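Local coordinates for Exo beta-1,2-glucooligosaccharide sophorohydrolase (non-reducing end) (Parabacteroides distasonis ATCC 8503, PDB 5Z06), which hydrolyses linear beta-1,2-glucan and beta-1,2-glucooligosaccharides of four or more units, releasing sophorose from the non-reducing end as an exo-type enzyme of family GH144, at residues 4-12 with 71-82; 309-317 with 659-667. All coordinates share one frame; numbering follows the deposited sequence.

Contact 1 joins the N-terminal segment 4-12 to the loop 71-82, in the beta-sheet part of the chain. Contact 2 pairs 309-317 with 659-667 in the mainly helical part; 659-667 belongs to the glycoamylase-like family region. The two contacts come one after the other along the chain, and their centres are about 14 Å apart. They touch directly. Tyr6 OH lies 2.5 Å from Gly316 O and Arg76 O lies 2.8 Å from Asn313 ND2, both probable hydrogen bonds. A salt bridge between Arg76 and Glu312 pairs opposite charges across this interface. Calcium binds at the Glu12 end of contact 1. A glycerol, probably from the crystallisation liquor, lies about 4 Å from the Pro661 side chain.

Contact 1 (4-12 with 71-82); sequences KPYDYVFFE and QYCPVRGNDFFR. With CA (calcium ion), chain C.
Tyr6 and Phe81 form a single beta bridge, closed by two backbone hydrogen bonds. Tyr6 N donates to Phe80 O at 2.8 Å, and Arg82 N donates to Tyr6 O at 2.9 Å. The loop 71-82 thus pairs briefly with the N-terminal segment, which runs on into strand 9-11 of an antiparallel sheet.

Tyr8 and Tyr72 make an offset stack, with ring centroids 3.9 Å apart and planes at 11°. Tyr8 OH lies over the Tyr72 ring at CG and CD2; its polar partner is Leu155. Tyr8 CG stands opposite the backbone N (chi1 -169°), which lays the ring's face on Tyr72 and turns its CD1 edge to the face of Phe81, 3.7 Å from Phe81 CE1, in a T-shaped pair. The three rings form one aromatic cluster. Nearby, the Asn78 amide stacks flat over one face of the Tyr6 ring, with OD1 above its centre. Asn78 ND2 donates to Arg76 O in its own loop and to Pro315 O; the Tyr6 hydroxyl meets Gly316 O.

The charged contact is a salt bridge. Arg82 NE donates to Asp7 OD1 at 2.9 Å, on the syn side of the carboxylate and close to the guanidinium plane. Asp7 also meets Tyr264 and, through OD2, Arg238; Arg82 NH1 also pairs with Asp216.

Three waters bridge the backbones. One accepts from Tyr8 N and donates to Arg82 O. Another links Val9 O to Cys73 N, and a third joins Phe10 O to Gln71 O. At the far end Glu12 O binds calcium at 2.3 Å, with Asn13, Thr49, Asn52 and Asp175 also in the site. Direct hydrogen bonds and the salt bridge hold Tyr6 and Asp7 to the loop; from Tyr8 to Phe10 the segments meet through rings and waters.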
loop_
_atom_site.group_PDB
_atom_site.type_symbol
_atom_site.label_atom_id
_atom_site.label_comp_id
_atom_site.label_asym_id
_atom_site.label_seq_id
_atom_site.Cartn_x
_atom_site.Cartn_y
_atom_site.Cartn_z
ATOM N N LYS A 4 1.242 -9.880 -15.408
ATOM C CA LYS A 4 0.742 -8.867 -16.409
ATOM C C LYS A 4 1.709 -7.690 -16.543
ATOM O O LYS A 4 2.269 -7.233 -15.552
ATOM C CB LYS A 4 -0.657 -8.307 -16.053
ATOM C CG LYS A 4 -1.841 -8.965 -16.761
ATOM C CD LYS A 4 -2.554 -9.977 -15.876
ATOM C CE LYS A 4 -3.799 -10.521 -16.565
ATOM N NZ LYS A 4 -4.672 -11.224 -15.590
ATOM N N PRO A 5 1.895 -7.186 -17.771
ATOM C CA PRO A 5 2.750 -6.017 -17.870
ATOM C C PRO A 5 1.979 -4.715 -17.592
ATOM O O PRO A 5 0.835 -4.523 -18.031
ATOM C CB PRO A 5 3.273 -6.094 -19.309
ATOM C CG PRO A 5 2.199 -6.816 -20.064
ATOM C CD PRO A 5 1.445 -7.670 -19.094
ATOM N N TYR A 6 2.616 -3.836 -16.844
ATOM C CA TYR A 6 2.146 -2.458 -16.740
ATOM C C TYR A 6 2.548 -1.639 -17.975
ATOM O O TYR A 6 3.470 -1.991 -18.725
ATOM C CB TYR A 6 2.723 -1.801 -15.498
ATOM C CG TYR A 6 2.105 -2.319 -14.226
ATOM C CD1 TYR A 6 0.858 -1.872 -13.817
ATOM C CD2 TYR A 6 2.771 -3.248 -13.430
ATOM C CE1 TYR A 6 0.288 -2.326 -12.648
ATOM C CE2 TYR A 6 2.214 -3.702 -12.248
ATOM C CZ TYR A 6 0.966 -3.242 -11.867
ATOM O OH TYR A 6 0.390 -3.699 -10.716
ATOM N N ASP A 7 1.841 -0.550 -18.188
ATOM C CA ASP A 7 2.395 0.517 -18.988
ATOM C C ASP A 7 3.277 1.344 -18.065
ATOM O O ASP A 7 2.921 1.581 -16.904
ATOM C CB ASP A 7 1.284 1.343 -19.586
ATOM C CG ASP A 7 0.370 0.523 -20.437
ATOM O OD1 ASP A 7 0.877 -0.310 -21.225
ATOM O OD2 ASP A 7 -0.849 0.721 -20.310
ATOM N N TYR A 8 4.434 1.747 -18.576
ATOM C CA TYR A 8 5.331 2.644 -17.858
ATOM C C TYR A 8 4.840 4.080 -18.056
ATOM O O TYR A 8 5.105 4.741 -19.084
ATOM C CB TYR A 8 6.722 2.451 -18.374
ATOM C CG TYR A 8 7.788 3.107 -17.567
ATOM C CD1 TYR A 8 8.429 2.417 -16.549
ATOM C CD2 TYR A 8 8.209 4.399 -17.852
ATOM C CE1 TYR A 8 9.449 3.003 -15.836
ATOM C CE2 TYR A 8 9.224 4.991 -17.126
ATOM C CZ TYR A 8 9.834 4.291 -16.123
ATOM O OH TYR A 8 10.848 4.869 -15.409
ATOM N N VAL A 9 4.089 4.538 -17.058
ATOM C CA VAL A 9 3.345 5.789 -17.116
ATOM C C VAL A 9 4.096 6.860 -16.343
ATOM O O VAL A 9 4.487 6.631 -15.218
ATOM C CB VAL A 9 1.939 5.587 -16.511
ATOM C CG1 VAL A 9 1.155 6.891 -16.417
ATOM C CG2 VAL A 9 1.165 4.575 -17.336
ATOM N N PHE A 10 4.281 8.027 -16.948
ATOM C CA PHE A 10 4.823 9.186 -16.253
ATOM C C PHE A 10 3.721 10.002 -15.592
ATOM O O PHE A 10 3.929 10.594 -14.545
ATOM C CB PHE A 10 5.591 10.069 -17.219
ATOM C CG PHE A 10 6.798 9.413 -17.772
ATOM C CD1 PHE A 10 7.976 9.403 -17.050
ATOM C CD2 PHE A 10 6.758 8.778 -19.011
ATOM C CE1 PHE A 10 9.108 8.782 -17.551
ATOM C CE2 PHE A 10 7.895 8.162 -19.524
ATOM C CZ PHE A 10 9.069 8.167 -18.797
ATOM N N PHE A 11 2.564 10.079 -16.237
ATOM C CA PHE A 11 1.428 10.721 -15.632
ATOM C C PHE A 11 0.139 10.224 -16.231
ATOM O O PHE A 11 -0.012 10.214 -17.451
ATOM C CB PHE A 11 1.512 12.223 -15.835
ATOM C CG PHE A 11 0.392 12.956 -15.195
ATOM C CD1 PHE A 11 0.460 13.284 -13.856
ATOM C CD2 PHE A 11 -0.738 13.296 -15.916
ATOM C CE1 PHE A 11 -0.572 13.948 -13.245
ATOM C CE2 PHE A 11 -1.784 13.961 -15.302
ATOM C CZ PHE A 11 -1.703 14.291 -13.967
ATOM N N GLU A 12 -0.781 9.816 -15.376
ATOM C CA GLU A 12 -2.164 9.595 -15.761
ATOM C C GLU A 12 -3.069 10.592 -15.045
ATOM O O GLU A 12 -3.857 11.293 -15.678
ATOM C CB GLU A 12 -2.579 8.187 -15.405
ATOM C CG GLU A 12 -4.018 7.878 -15.770
ATOM C CD GLU A 12 -4.289 6.396 -15.737
ATOM O OE1 GLU A 12 -4.223 5.804 -14.637
ATOM O OE2 GLU A 12 -4.538 5.835 -16.819
ATOM N N GLN A 71 8.060 13.110 -13.584
ATOM C CA GLN A 71 8.837 11.986 -13.088
ATOM C C GLN A 71 8.006 10.718 -12.991
ATOM O O GLN A 71 6.858 10.726 -12.495
ATOM C CB GLN A 71 9.415 12.316 -11.739
ATOM C CG GLN A 71 10.384 13.480 -11.759
ATOM C CD GLN A 71 10.554 14.134 -10.405
ATOM O OE1 GLN A 71 9.899 13.762 -9.441
ATOM N NE2 GLN A 71 11.429 15.124 -10.332
ATOM N N TYR A 72 8.596 9.626 -13.472
ATOM C CA TYR A 72 8.003 8.312 -13.282
ATOM C C TYR A 72 7.935 8.070 -11.784
ATOM O O TYR A 72 8.910 8.301 -11.101
ATOM C CB TYR A 72 8.835 7.191 -13.932
ATOM C CG TYR A 72 8.319 5.822 -13.548
ATOM C CD1 TYR A 72 7.126 5.338 -14.074
ATOM C CD2 TYR A 72 9.006 5.030 -12.641
ATOM C CE1 TYR A 72 6.642 4.102 -13.727
ATOM C CE2 TYR A 72 8.528 3.780 -12.277
ATOM C CZ TYR A 72 7.346 3.319 -12.815
ATOM O OH TYR A 72 6.872 2.077 -12.427
ATOM N N CYS A 73 6.777 7.625 -11.316
ATOM C CA CYS A 73 6.523 7.377 -9.878
ATOM C C CYS A 73 6.765 5.905 -9.625
ATOM O O CYS A 73 5.967 5.098 -10.065
ATOM C CB CYS A 73 5.058 7.748 -9.528
ATOM S SG CYS A 73 4.468 7.135 -7.920
ATOM N N PRO A 74 7.898 5.536 -9.003
ATOM C CA PRO A 74 8.116 4.103 -8.761
ATOM C C PRO A 74 7.097 3.543 -7.801
ATOM O O PRO A 74 6.675 4.219 -6.864
ATOM C CB PRO A 74 9.517 4.041 -8.148
ATOM C CG PRO A 74 9.745 5.417 -7.628
ATOM C CD PRO A 74 9.090 6.307 -8.645
ATOM N N VAL A 75 6.656 2.331 -8.078
ATOM C CA VAL A 75 5.661 1.706 -7.243
ATOM C C VAL A 75 6.173 0.309 -6.978
ATOM O O VAL A 75 6.550 -0.415 -7.921
ATOM C CB VAL A 75 4.298 1.666 -7.937
ATOM C CG1 VAL A 75 3.271 1.001 -7.039
ATOM C CG2 VAL A 75 3.839 3.067 -8.313
ATOM N N ARG A 76 6.177 -0.064 -5.699
ATOM C CA ARG A 76 6.611 -1.380 -5.262
ATOM C C ARG A 76 6.004 -2.451 -6.163
ATOM O O ARG A 76 4.791 -2.443 -6.436
ATOM C CB ARG A 76 6.195 -1.601 -3.810
ATOM C CG ARG A 76 6.480 -2.985 -3.250
ATOM C CD ARG A 76 5.940 -3.092 -1.840
ATOM N NE ARG A 76 6.682 -2.214 -0.959
ATOM C CZ ARG A 76 7.679 -2.567 -0.148
ATOM N NH1 ARG A 76 8.084 -3.836 -0.012
ATOM N NH2 ARG A 76 8.268 -1.628 0.566
ATOM N N GLY A 77 6.855 -3.351 -6.646
ATOM C CA GLY A 77 6.394 -4.455 -7.486
ATOM C C GLY A 77 5.951 -4.103 -8.900
ATOM O O GLY A 77 5.506 -4.997 -9.629
ATOM N N ASN A 78 6.070 -2.824 -9.298
ATOM C CA ASN A 78 5.827 -2.394 -10.682
ATOM C C ASN A 78 7.175 -2.517 -11.377
ATOM O O ASN A 78 8.002 -1.589 -11.379
ATOM C CB ASN A 78 5.281 -0.958 -10.791
ATOM C CG ASN A 78 3.838 -0.826 -10.336
ATOM O OD1 ASN A 78 3.059 -0.108 -10.958
ATOM N ND2 ASN A 78 3.489 -1.469 -9.226
ATOM N N ASP A 79 7.400 -3.713 -11.899
ATOM C CA ASP A 79 8.689 -4.129 -12.460
ATOM C C ASP A 79 8.573 -4.674 -13.862
ATOM O O ASP A 79 9.554 -4.672 -14.580
ATOM C CB ASP A 79 9.313 -5.211 -11.558
ATOM C CG ASP A 79 9.406 -4.768 -10.103
ATOM O OD1 ASP A 79 9.849 -3.620 -9.870
ATOM O OD2 ASP A 79 9.014 -5.545 -9.193
ATOM N N PHE A 80 7.387 -5.151 -14.232
ATOM C CA PHE A 80 7.139 -5.742 -15.515
ATOM C C PHE A 80 6.265 -4.805 -16.308
ATOM O O PHE A 80 5.195 -4.423 -15.865
ATOM C CB PHE A 80 6.462 -7.096 -15.338
ATOM C CG PHE A 80 7.291 -8.065 -14.558
ATOM C CD1 PHE A 80 8.466 -8.580 -15.102
ATOM C CD2 PHE A 80 6.934 -8.435 -13.263
ATOM C CE1 PHE A 80 9.258 -9.466 -14.384
ATOM C CE2 PHE A 80 7.717 -9.325 -12.544
ATOM C CZ PHE A 80 8.880 -9.838 -13.104
ATOM N N PHE A 81 6.753 -4.446 -17.486
ATOM C CA PHE A 81 6.149 -3.458 -18.346
ATOM C C PHE A 81 6.143 -3.986 -19.767
ATOM O O PHE A 81 6.945 -4.842 -20.150
ATOM C CB PHE A 81 6.926 -2.132 -18.304
ATOM C CG PHE A 81 7.028 -1.527 -16.935
ATOM C CD1 PHE A 81 6.041 -0.666 -16.455
ATOM C CD2 PHE A 81 8.106 -1.826 -16.107
ATOM C CE1 PHE A 81 6.134 -0.113 -15.182
ATOM C CE2 PHE A 81 8.201 -1.273 -14.830
ATOM C CZ PHE A 81 7.218 -0.417 -14.372
ATOM N N ARG A 82 5.234 -3.443 -20.548
ATOM C CA ARG A 82 5.216 -3.671 -21.976
ATOM C C ARG A 82 6.469 -3.052 -22.525
ATOM O O ARG A 82 6.927 -2.017 -22.024
ATOM C CB ARG A 82 4.020 -2.987 -22.606
ATOM C CG ARG A 82 2.699 -3.548 -22.184
ATOM C CD ARG A 82 1.629 -2.916 -23.015
ATOM N NE ARG A 82 0.329 -2.923 -22.355
ATOM C CZ ARG A 82 -0.532 -3.950 -22.296
ATOM N NH1 ARG A 82 -0.272 -5.141 -22.839
ATOM N NH2 ARG A 82 -1.686 -3.769 -21.678
HETATM CA CA CA C . -5.641 12.464 -16.453
HETATM O O HOH W 1 5.572 0.245 -20.950
HETATM O O HOH W 2 4.382 7.199 -12.795
HETATM O O HOH W 3 4.367 10.175 -12.129
#

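Contact 2 (309-317 with 659-667); sequences LARENIPGR and VSPLFMGLN
Glu312 O is gripped twice: Gly665 N donates to it at 2.9 Å, and a water donates to it as well. The Gly665 N-H comes from above the carbonyl plane. The same water donates to Glu312 OE1 and accepts from Leu666 N, so it ties the carboxylate to the backbone at Leu666, where the chain leads into a helix.

The motif is a two-stranded antiparallel sheet of 313-314 and 663-664. Ile314 and Phe663 are its hydrogen-bonded pair. Ile314 N donates to Phe663 O, and Phe663 N donates back to Ile314 O at 2.7 Å. Asn313 and Met664 form the non-hydrogen-bonded pair. Gly665 CA lies 3.5 Å from Arg311 O in a CA-H...O contact.

The bent Met664 chain (chi2 74°) lies alongside Glu312. Its SD rests 3.8 Å from Asn313 CB, and its CE reaches Glu312 OE2 at 3.3 Å. That oxygen also meets Arg76 in a salt bridge. With an alanine in place of Met664, the loss of the thioether would probably open a gap beside Asn313 CB and take the methyl packing away from Glu312 OE2.

Asn313 ND2, which donates to Arg76 O, packs on Leu662 CD2. Ser660 OG accepts from Leu662 N in an ST turn just before the strand. Pro315 follows a cis peptide bond, and its CD sits 3.3 Å from Pro661 O.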
loop_
_atom_site.group_PDB
_atom_site.type_symbol
_atom_site.label_atom_id
_atom_site.label_comp_id
_atom_site.label_asym_id
_atom_site.label_seq_id
_atom_site.Cartn_x
_atom_site.Cartn_y
_atom_site.Cartn_z
ATOM N N LEU A 309 -4.523 -15.532 -1.420
ATOM C CA LEU A 309 -3.725 -14.848 -0.441
ATOM C C LEU A 309 -3.409 -13.417 -0.853
ATOM O O LEU A 309 -3.766 -12.957 -1.951
ATOM C CB LEU A 309 -2.470 -15.665 -0.184
ATOM C CG LEU A 309 -2.717 -16.928 0.657
ATOM C CD1 LEU A 309 -1.364 -17.551 0.952
ATOM C CD2 LEU A 309 -3.479 -16.684 1.945
ATOM N N ALA A 310 -2.762 -12.711 0.063
ATOM C CA ALA A 310 -2.633 -11.280 -0.027
ATOM C C ALA A 310 -1.471 -10.889 -0.882
ATOM O O ALA A 310 -0.354 -11.318 -0.653
ATOM C CB ALA A 310 -2.475 -10.662 1.349
ATOM N N ARG A 311 -1.742 -10.025 -1.842
ATOM C CA ARG A 311 -0.696 -9.437 -2.594
ATOM C C ARG A 311 0.133 -8.507 -1.722
ATOM O O ARG A 311 -0.361 -7.929 -0.766
ATOM C CB ARG A 311 -1.281 -8.738 -3.823
ATOM C CG ARG A 311 -1.715 -9.789 -4.816
ATOM C CD ARG A 311 -1.958 -9.267 -6.191
ATOM N NE ARG A 311 -3.371 -9.088 -6.375
ATOM C CZ ARG A 311 -4.151 -9.677 -7.282
ATOM N NH1 ARG A 311 -3.701 -10.505 -8.216
ATOM N NH2 ARG A 311 -5.429 -9.369 -7.258
ATOM N N GLU A 312 1.408 -8.404 -2.038
ATOM C CA GLU A 312 2.267 -7.471 -1.350
ATOM C C GLU A 312 1.667 -6.077 -1.392
ATOM O O GLU A 312 1.633 -5.382 -0.388
ATOM C CB GLU A 312 3.645 -7.449 -1.985
ATOM C CG GLU A 312 4.578 -6.342 -1.497
ATOM C CD GLU A 312 5.043 -6.458 -0.064
ATOM O OE1 GLU A 312 4.439 -7.202 0.752
ATOM O OE2 GLU A 312 6.061 -5.784 0.250
ATOM N N ASN A 313 1.230 -5.673 -2.571
ATOM C CA ASN A 313 0.617 -4.365 -2.742
ATOM C C ASN A 313 -0.137 -4.334 -4.053
ATOM O O ASN A 313 0.148 -5.124 -4.951
ATOM C CB ASN A 313 1.663 -3.223 -2.708
ATOM C CG ASN A 313 2.673 -3.327 -3.815
ATOM O OD1 ASN A 313 3.567 -4.175 -3.765
ATOM N ND2 ASN A 313 2.518 -2.495 -4.843
ATOM N N ILE A 314 -1.076 -3.397 -4.132
ATOM C CA ILE A 314 -1.875 -3.129 -5.331
ATOM C C ILE A 314 -1.838 -1.612 -5.583
ATOM O O ILE A 314 -2.158 -0.824 -4.664
ATOM C CB ILE A 314 -3.327 -3.631 -5.149
ATOM C CG1 ILE A 314 -3.326 -5.117 -4.711
ATOM C CG2 ILE A 314 -4.150 -3.423 -6.419
ATOM C CD1 ILE A 314 -4.719 -5.720 -4.525
ATOM N N PRO A 315 -1.427 -1.181 -6.777
ATOM C CA PRO A 315 -0.964 -2.043 -7.849
ATOM C C PRO A 315 0.467 -2.476 -7.611
ATOM O O PRO A 315 1.332 -1.644 -7.316
ATOM C CB PRO A 315 -1.038 -1.144 -9.069
ATOM C CG PRO A 315 -0.801 0.240 -8.533
ATOM C CD PRO A 315 -1.430 0.242 -7.180
ATOM N N GLY A 316 0.709 -3.774 -7.724
ATOM C CA GLY A 316 2.047 -4.332 -7.547
ATOM C C GLY A 316 2.236 -5.515 -8.475
ATOM O O GLY A 316 1.715 -5.510 -9.593
ATOM N N ARG A 317 2.991 -6.510 -8.020
ATOM C CA ARG A 317 3.065 -7.786 -8.708
ATOM C C ARG A 317 1.692 -8.386 -8.694
ATOM O O ARG A 317 1.006 -8.364 -7.677
ATOM C CB ARG A 317 4.018 -8.749 -8.016
ATOM C CG ARG A 317 5.443 -8.256 -8.020
ATOM C CD ARG A 317 6.009 -8.190 -9.432
ATOM N NE ARG A 317 7.417 -7.847 -9.329
ATOM C CZ ARG A 317 8.391 -8.721 -9.094
ATOM N NH1 ARG A 317 8.135 -10.023 -8.960
ATOM N NH2 ARG A 317 9.637 -8.287 -8.999
ATOM N N VAL A 659 0.273 11.506 -1.870
ATOM C CA VAL A 659 -0.429 10.353 -1.340
ATOM C C VAL A 659 0.073 9.121 -2.065
ATOM O O VAL A 659 0.449 9.161 -3.226
ATOM C CB VAL A 659 -1.966 10.515 -1.431
ATOM C CG1 VAL A 659 -2.426 10.599 -2.875
ATOM C CG2 VAL A 659 -2.681 9.369 -0.704
ATOM N N SER A 660 0.099 8.023 -1.349
ATOM C CA SER A 660 0.595 6.791 -1.879
ATOM C C SER A 660 -0.246 6.344 -3.053
ATOM O O SER A 660 -1.475 6.453 -3.014
ATOM C CB SER A 660 0.545 5.721 -0.804
ATOM O OG SER A 660 0.986 4.524 -1.332
ATOM N N PRO A 661 0.412 5.820 -4.112
ATOM C CA PRO A 661 -0.354 5.246 -5.229
ATOM C C PRO A 661 -0.827 3.821 -4.990
ATOM O O PRO A 661 -1.383 3.230 -5.891
ATOM C CB PRO A 661 0.649 5.279 -6.382
ATOM C CG PRO A 661 1.992 5.175 -5.715
ATOM C CD PRO A 661 1.866 5.708 -4.316
ATOM N N LEU A 662 -0.642 3.269 -3.788
ATOM C CA LEU A 662 -0.906 1.859 -3.555
ATOM C C LEU A 662 -1.689 1.607 -2.284
ATOM O O LEU A 662 -1.804 2.470 -1.398
ATOM C CB LEU A 662 0.416 1.040 -3.547
ATOM C CG LEU A 662 1.600 1.456 -2.673
ATOM C CD1 LEU A 662 1.356 1.199 -1.197
ATOM C CD2 LEU A 662 2.823 0.665 -3.082
ATOM N N PHE A 663 -2.210 0.394 -2.226
ATOM C CA PHE A 663 -2.662 -0.211 -1.013
ATOM C C PHE A 663 -1.696 -1.323 -0.698
ATOM O O PHE A 663 -1.284 -2.093 -1.586
ATOM C CB PHE A 663 -4.051 -0.773 -1.214
ATOM C CG PHE A 663 -5.027 0.256 -1.631
ATOM C CD1 PHE A 663 -5.632 1.059 -0.689
ATOM C CD2 PHE A 663 -5.292 0.462 -2.977
ATOM C CE1 PHE A 663 -6.511 2.046 -1.078
ATOM C CE2 PHE A 663 -6.182 1.434 -3.370
ATOM C CZ PHE A 663 -6.791 2.233 -2.424
ATOM N N MET A 664 -1.388 -1.455 0.573
ATOM C CA MET A 664 -0.315 -2.337 1.005
ATOM C C MET A 664 -0.940 -3.489 1.768
ATOM O O MET A 664 -1.743 -3.268 2.651
ATOM C CB MET A 664 0.626 -1.546 1.892
ATOM C CG MET A 664 1.961 -2.190 2.108
ATOM S SD MET A 664 3.021 -2.095 0.665
ATOM C CE MET A 664 4.308 -3.165 1.308
ATOM N N GLY A 665 -0.563 -4.715 1.405
ATOM C CA GLY A 665 -1.048 -5.932 2.072
ATOM C C GLY A 665 -0.814 -5.917 3.564
ATOM O O GLY A 665 -1.675 -6.358 4.342
ATOM N N LEU A 666 0.358 -5.433 3.967
ATOM C CA LEU A 666 0.684 -5.344 5.379
ATOM C C LEU A 666 -0.199 -4.382 6.150
ATOM O O LEU A 666 -0.365 -4.556 7.358
ATOM C CB LEU A 666 2.131 -4.874 5.575
ATOM C CG LEU A 666 3.273 -5.842 5.348
ATOM C CD1 LEU A 666 4.544 -5.036 5.460
ATOM C CD2 LEU A 666 3.250 -6.945 6.391
ATOM N N ASN A 667 -0.712 -3.347 5.494
ATOM C CA ASN A 667 -1.296 -2.216 6.213
ATOM C C ASN A 667 -2.812 -2.208 6.275
ATOM O O ASN A 667 -3.391 -1.549 7.140
ATOM C CB ASN A 667 -0.779 -0.910 5.615
ATOM C CG ASN A 667 0.715 -0.717 5.860
ATOM O OD1 ASN A 667 1.272 -1.366 6.717
ATOM N ND2 ASN A 667 1.355 0.181 5.124
HETATM O O HOH W 4 2.382 -5.930 1.951
#